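Local coordinates for sensor protein (PDB 3H7M) that probably acts as a sensor histidine kinase, using ATP to phosphorylate a protein histidine, and is represented here by its sensor domain, which resembles periplasmic binding proteins, at residues 12-17 / 53-58; 96-101 / 187-192. All blocks are in the same frame, centred on the assembly; numbering follows the deposited sequence.

Contact 1: 12-17 / 53-58; sequences TIVVGG and EFRLGA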
# COMPACT_ATOMS: atom_id res chain seq x y z
N THR A 12 5.35 -9.66 -22.29
CA THR A 12 5.00 -8.52 -21.44
C THR A 12 4.46 -8.92 -20.06
O THR A 12 3.51 -9.70 -19.96
CB THR A 12 3.93 -7.63 -22.10
OG1 THR A 12 4.54 -6.85 -23.13
CG2 THR A 12 3.28 -6.71 -21.06
N ILE A 13 5.09 -8.39 -19.02
CA ILE A 13 4.64 -8.67 -17.66
C ILE A 13 3.61 -7.60 -17.30
O ILE A 13 3.87 -6.40 -17.46
CB ILE A 13 5.78 -8.62 -16.64
CG1 ILE A 13 6.70 -9.82 -16.84
CG2 ILE A 13 5.23 -8.64 -15.23
CD1 ILE A 13 7.53 -9.72 -18.08
N VAL A 14 2.46 -8.05 -16.83
CA VAL A 14 1.40 -7.13 -16.45
C VAL A 14 1.44 -6.86 -14.97
O VAL A 14 1.31 -7.79 -14.16
CB VAL A 14 0.04 -7.67 -16.83
CG1 VAL A 14 -1.06 -6.76 -16.29
CG2 VAL A 14 -0.05 -7.75 -18.33
N VAL A 15 1.60 -5.59 -14.63
CA VAL A 15 1.71 -5.17 -13.24
C VAL A 15 0.45 -4.60 -12.62
O VAL A 15 -0.08 -3.57 -13.06
CB VAL A 15 2.83 -4.15 -13.09
CG1 VAL A 15 3.16 -3.98 -11.61
CG2 VAL A 15 4.05 -4.59 -13.88
N GLY A 16 -0.01 -5.27 -11.58
CA GLY A 16 -1.20 -4.82 -10.89
C GLY A 16 -0.84 -3.92 -9.72
O GLY A 16 0.29 -3.95 -9.21
N GLY A 17 -1.80 -3.11 -9.30
CA GLY A 17 -1.58 -2.21 -8.18
C GLY A 17 -2.83 -1.41 -7.93
O GLY A 17 -3.80 -1.50 -8.69
N GLU A 53 3.50 -3.78 -18.40
CA GLU A 53 2.30 -3.01 -18.69
C GLU A 53 1.70 -2.77 -17.32
O GLU A 53 1.54 -3.72 -16.55
CB GLU A 53 1.31 -3.81 -19.53
CG GLU A 53 0.06 -3.04 -19.88
CD GLU A 53 -1.06 -3.92 -20.44
OE1 GLU A 53 -0.79 -4.76 -21.33
OE2 GLU A 53 -2.21 -3.76 -19.99
N PHE A 54 1.38 -1.53 -16.99
CA PHE A 54 0.78 -1.25 -15.69
C PHE A 54 -0.72 -1.26 -15.80
O PHE A 54 -1.29 -0.70 -16.74
CB PHE A 54 1.24 0.12 -15.15
CG PHE A 54 2.68 0.15 -14.69
CD1 PHE A 54 3.04 -0.36 -13.44
CD2 PHE A 54 3.67 0.73 -15.48
CE1 PHE A 54 4.36 -0.30 -12.98
CE2 PHE A 54 4.99 0.80 -15.04
CZ PHE A 54 5.35 0.29 -13.78
N ARG A 55 -1.37 -1.94 -14.87
CA ARG A 55 -2.82 -1.99 -14.82
C ARG A 55 -3.22 -1.70 -13.38
O ARG A 55 -3.42 -2.61 -12.57
CB ARG A 55 -3.35 -3.36 -15.25
CG ARG A 55 -3.32 -3.60 -16.75
CD ARG A 55 -3.85 -4.98 -17.09
NE ARG A 55 -3.65 -5.34 -18.49
CZ ARG A 55 -3.87 -6.56 -18.99
NH1 ARG A 55 -4.31 -7.53 -18.20
NH2 ARG A 55 -3.65 -6.80 -20.28
N LEU A 56 -3.30 -0.42 -13.05
CA LEU A 56 -3.67 -0.03 -11.70
C LEU A 56 -5.18 0.00 -11.60
O LEU A 56 -5.85 0.47 -12.52
CB LEU A 56 -3.09 1.34 -11.36
CG LEU A 56 -1.57 1.47 -11.46
CD1 LEU A 56 -1.16 2.89 -11.08
CD2 LEU A 56 -0.92 0.45 -10.54
N GLY A 57 -5.72 -0.49 -10.50
CA GLY A 57 -7.16 -0.47 -10.38
C GLY A 57 -7.65 -0.40 -8.95
O GLY A 57 -6.92 -0.01 -8.04
N ALA A 58 -8.91 -0.77 -8.76
CA ALA A 58 -9.51 -0.78 -7.44
C ALA A 58 -8.76 -1.85 -6.64
O ALA A 58 -8.50 -2.94 -7.15
CB ALA A 58 -10.98 -1.13 -7.53

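Contact 2: 96-101 / 187-192; sequences VYHAIF and SIAAQR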
# COMPACT_ATOMS: atom_id res chain seq x y z
N VAL A 96 5.81 -0.16 5.76
CA VAL A 96 4.68 0.74 5.92
C VAL A 96 4.11 0.78 7.34
O VAL A 96 3.52 -0.19 7.80
CB VAL A 96 3.54 0.33 4.98
CG1 VAL A 96 2.36 1.28 5.12
CG2 VAL A 96 4.04 0.31 3.56
N TYR A 97 4.28 1.90 8.02
CA TYR A 97 3.74 2.06 9.36
C TYR A 97 2.31 2.57 9.24
O TYR A 97 1.93 3.12 8.22
CB TYR A 97 4.52 3.10 10.14
CG TYR A 97 5.79 2.60 10.74
CD1 TYR A 97 5.78 1.85 11.92
CD2 TYR A 97 7.02 2.95 10.19
CE1 TYR A 97 6.97 1.46 12.53
CE2 TYR A 97 8.21 2.56 10.79
CZ TYR A 97 8.18 1.82 11.96
OH TYR A 97 9.36 1.46 12.57
N HIS A 98 1.52 2.37 10.29
CA HIS A 98 0.16 2.88 10.28
C HIS A 98 0.06 3.98 11.31
O HIS A 98 0.99 4.26 12.06
CB HIS A 98 -0.86 1.82 10.63
CG HIS A 98 -1.17 0.88 9.52
ND1 HIS A 98 -0.34 -0.16 9.18
CD2 HIS A 98 -2.22 0.84 8.66
CE1 HIS A 98 -0.87 -0.82 8.16
NE2 HIS A 98 -2.01 -0.23 7.83
N ALA A 99 -1.10 4.61 11.35
CA ALA A 99 -1.27 5.67 12.31
C ALA A 99 -2.74 5.90 12.54
O ALA A 99 -3.58 5.51 11.72
CB ALA A 99 -0.62 6.93 11.81
N ILE A 100 -3.04 6.47 13.69
CA ILE A 100 -4.41 6.82 13.99
C ILE A 100 -4.50 8.33 13.72
O ILE A 100 -3.69 9.13 14.20
CB ILE A 100 -4.79 6.53 15.44
CG1 ILE A 100 -4.81 5.02 15.68
CG2 ILE A 100 -6.16 7.14 15.74
CD1 ILE A 100 -4.94 4.66 17.16
N PHE A 101 -5.49 8.67 12.93
CA PHE A 101 -5.77 10.04 12.52
C PHE A 101 -7.07 10.52 13.20
O PHE A 101 -8.00 9.73 13.41
CB PHE A 101 -5.95 10.08 11.00
CG PHE A 101 -4.67 9.87 10.23
CD1 PHE A 101 -3.84 10.96 9.95
CD2 PHE A 101 -4.29 8.60 9.81
CE1 PHE A 101 -2.65 10.78 9.25
CE2 PHE A 101 -3.10 8.42 9.11
CZ PHE A 101 -2.28 9.51 8.84
N SER A 187 3.51 5.49 14.36
CA SER A 187 4.34 4.29 14.29
C SER A 187 3.79 2.98 14.86
O SER A 187 4.54 2.16 15.40
CB SER A 187 5.71 4.58 14.91
OG SER A 187 6.41 5.57 14.17
N ILE A 188 2.48 2.77 14.75
CA ILE A 188 1.93 1.53 15.25
C ILE A 188 1.66 0.58 14.08
O ILE A 188 1.27 1.01 13.00
CB ILE A 188 0.62 1.75 16.06
CG1 ILE A 188 -0.51 2.22 15.15
CG2 ILE A 188 0.86 2.77 17.17
CD1 ILE A 188 -1.85 2.31 15.87
N ALA A 189 1.91 -0.71 14.30
CA ALA A 189 1.70 -1.78 13.32
C ALA A 189 2.44 -1.69 11.97
O ALA A 189 1.80 -1.53 10.94
CB ALA A 189 0.19 -1.95 13.06
N ALA A 190 3.77 -1.81 11.99
CA ALA A 190 4.60 -1.75 10.78
C ALA A 190 4.41 -2.94 9.82
O ALA A 190 4.26 -4.07 10.25
CB ALA A 190 6.07 -1.64 11.15
N GLN A 191 4.42 -2.68 8.52
CA GLN A 191 4.22 -3.74 7.53
C GLN A 191 5.37 -3.89 6.54
O GLN A 191 6.06 -2.91 6.23
CB GLN A 191 2.94 -3.49 6.74
CG GLN A 191 1.72 -3.37 7.61
CD GLN A 191 1.48 -4.63 8.39
OE1 GLN A 191 1.23 -5.69 7.81
NE2 GLN A 191 1.57 -4.53 9.71
N ARG A 192 5.57 -5.12 6.06
CA ARG A 192 6.63 -5.39 5.08
C ARG A 192 5.88 -5.34 3.76
O ARG A 192 5.00 -6.16 3.52
CB ARG A 192 7.24 -6.77 5.31
CG ARG A 192 7.62 -7.03 6.76
CD ARG A 192 8.49 -8.27 6.90
NE ARG A 192 9.90 -7.96 6.72
CZ ARG A 192 10.82 -8.84 6.33
NH1 ARG A 192 10.45 -10.09 6.08
NH2 ARG A 192 12.09 -8.47 6.20

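Contact 1: 12-17 / 53-58
Val-14 and Arg-55 meet across two parallel strands, with the isopropyl group of the valine packed against the long arm of the arginine. CG1 of Val-14 is 3.4 Å from CD of Arg-55, a tight approach, while CG2 lies over the centre of one guanidinium face. Arg-55 CG stands anti to its own carbonyl carbon (chi1 -77°), and from there the chain is extended to NE; the guanidinium beyond it lies over Val-14, beside Glu-53. There NE donates to Glu-53 OE2 at 2.6 Å in a salt bridge. The carboxylate oxygen sits close to the guanidinium plane but is itself met from above the carboxylate plane. Glu-53 has CG anti to its backbone N (chi1 -179°) and an extended chain beyond it; its CB touches CG2 of Thr-12 at 3.8 Å.

The two strands are neighbours in a beta-alpha-beta crossover whose helix, 36-48, packs on the face that carries Val-15 and Phe-54, as expected of the type II periplasmic binding protein fold. On that face the two side chains lie side by side and point the same way, CB of Val-15 being 3.8 Å from CD1 of Phe-54; Thr-41 of the helix touches both. Further along, Leu-56 CD2 rests 3.6 Å from Gly-17 CA, packing directly on backbone because the glycine has no side chain there. Parallel pairing is regular around Val-15: its N bonds to Glu-53 O at 2.7 Å, and its O accepts Arg-55 N at 2.8 Å.

Contact 2: 96-101 / 187-192
The imidazole of His-98 reaches across to the carbonyl of Ala-189, where ND1-H donates to Ala-189 O at 3.1 Å with an angle of 155° at the hydrogen. His-98 CG stands anti to its carbonyl carbon (chi1 -78°), on the way to the ring that makes this bond. The bond implies that ND1 carries a proton and helps hold the rotation of the ring. The same oxygen takes a second, weak bond from Gln-191 NE2 at 3.3 Å, so the histidine and the glutamine amide share one acceptor. CG of Gln-191 also lies at the ring edge, in plane, 3.7 Å from His-98 CE1.

That carbonyl belongs to a beta bulge. Val-96 and Gln-191 form an antiparallel hydrogen-bonded pair in which each N-H is matched to the other's carbonyl: Val-96 N to Gln-191 O at 2.8 Å, and Gln-191 N to Val-96 O at 2.7 Å. His-98 pairs with Ile-188, one residue out of step. Its N bonds to Ile-188 O at 3.0 Å, whereas the return bond from Ile-188 N to His-98 O is weak. Within the bulge, Ala-190 CB packs 3.5 Å from CE1 of Tyr-97, and Ser-187 OG lies over one face of that ring.

Ile-127 and Met-128 of helix 127-133 touch the His-98 side chain, while along the edge of strand 87-103 away from 181-198, Ala-99 and Phe-101 are hydrogen-bonded to strand 161-165.

In the fold
Contacts 1 and 2 belong to one mixed sheet but fall on opposite sides of the chain's centre, their own centres 25 Å apart and their nearest atoms about 13 Å apart. Contact 1 joins strand 52-57, at one border, to 13-18; strand 73-78 then leads to 181-198 and 87-103, the pair joined in contact 2. These two long strands are consistent with the crossings that link the lobes in periplasmic binding proteins, whose ligands bind in the cleft between. The sole ligand in this crystal is a sodium ion, bound by Ala-84, Asp-88 and Gln-199; Asp-88 lies on strand 87-103, and Gln-199 directly follows strand 181-198.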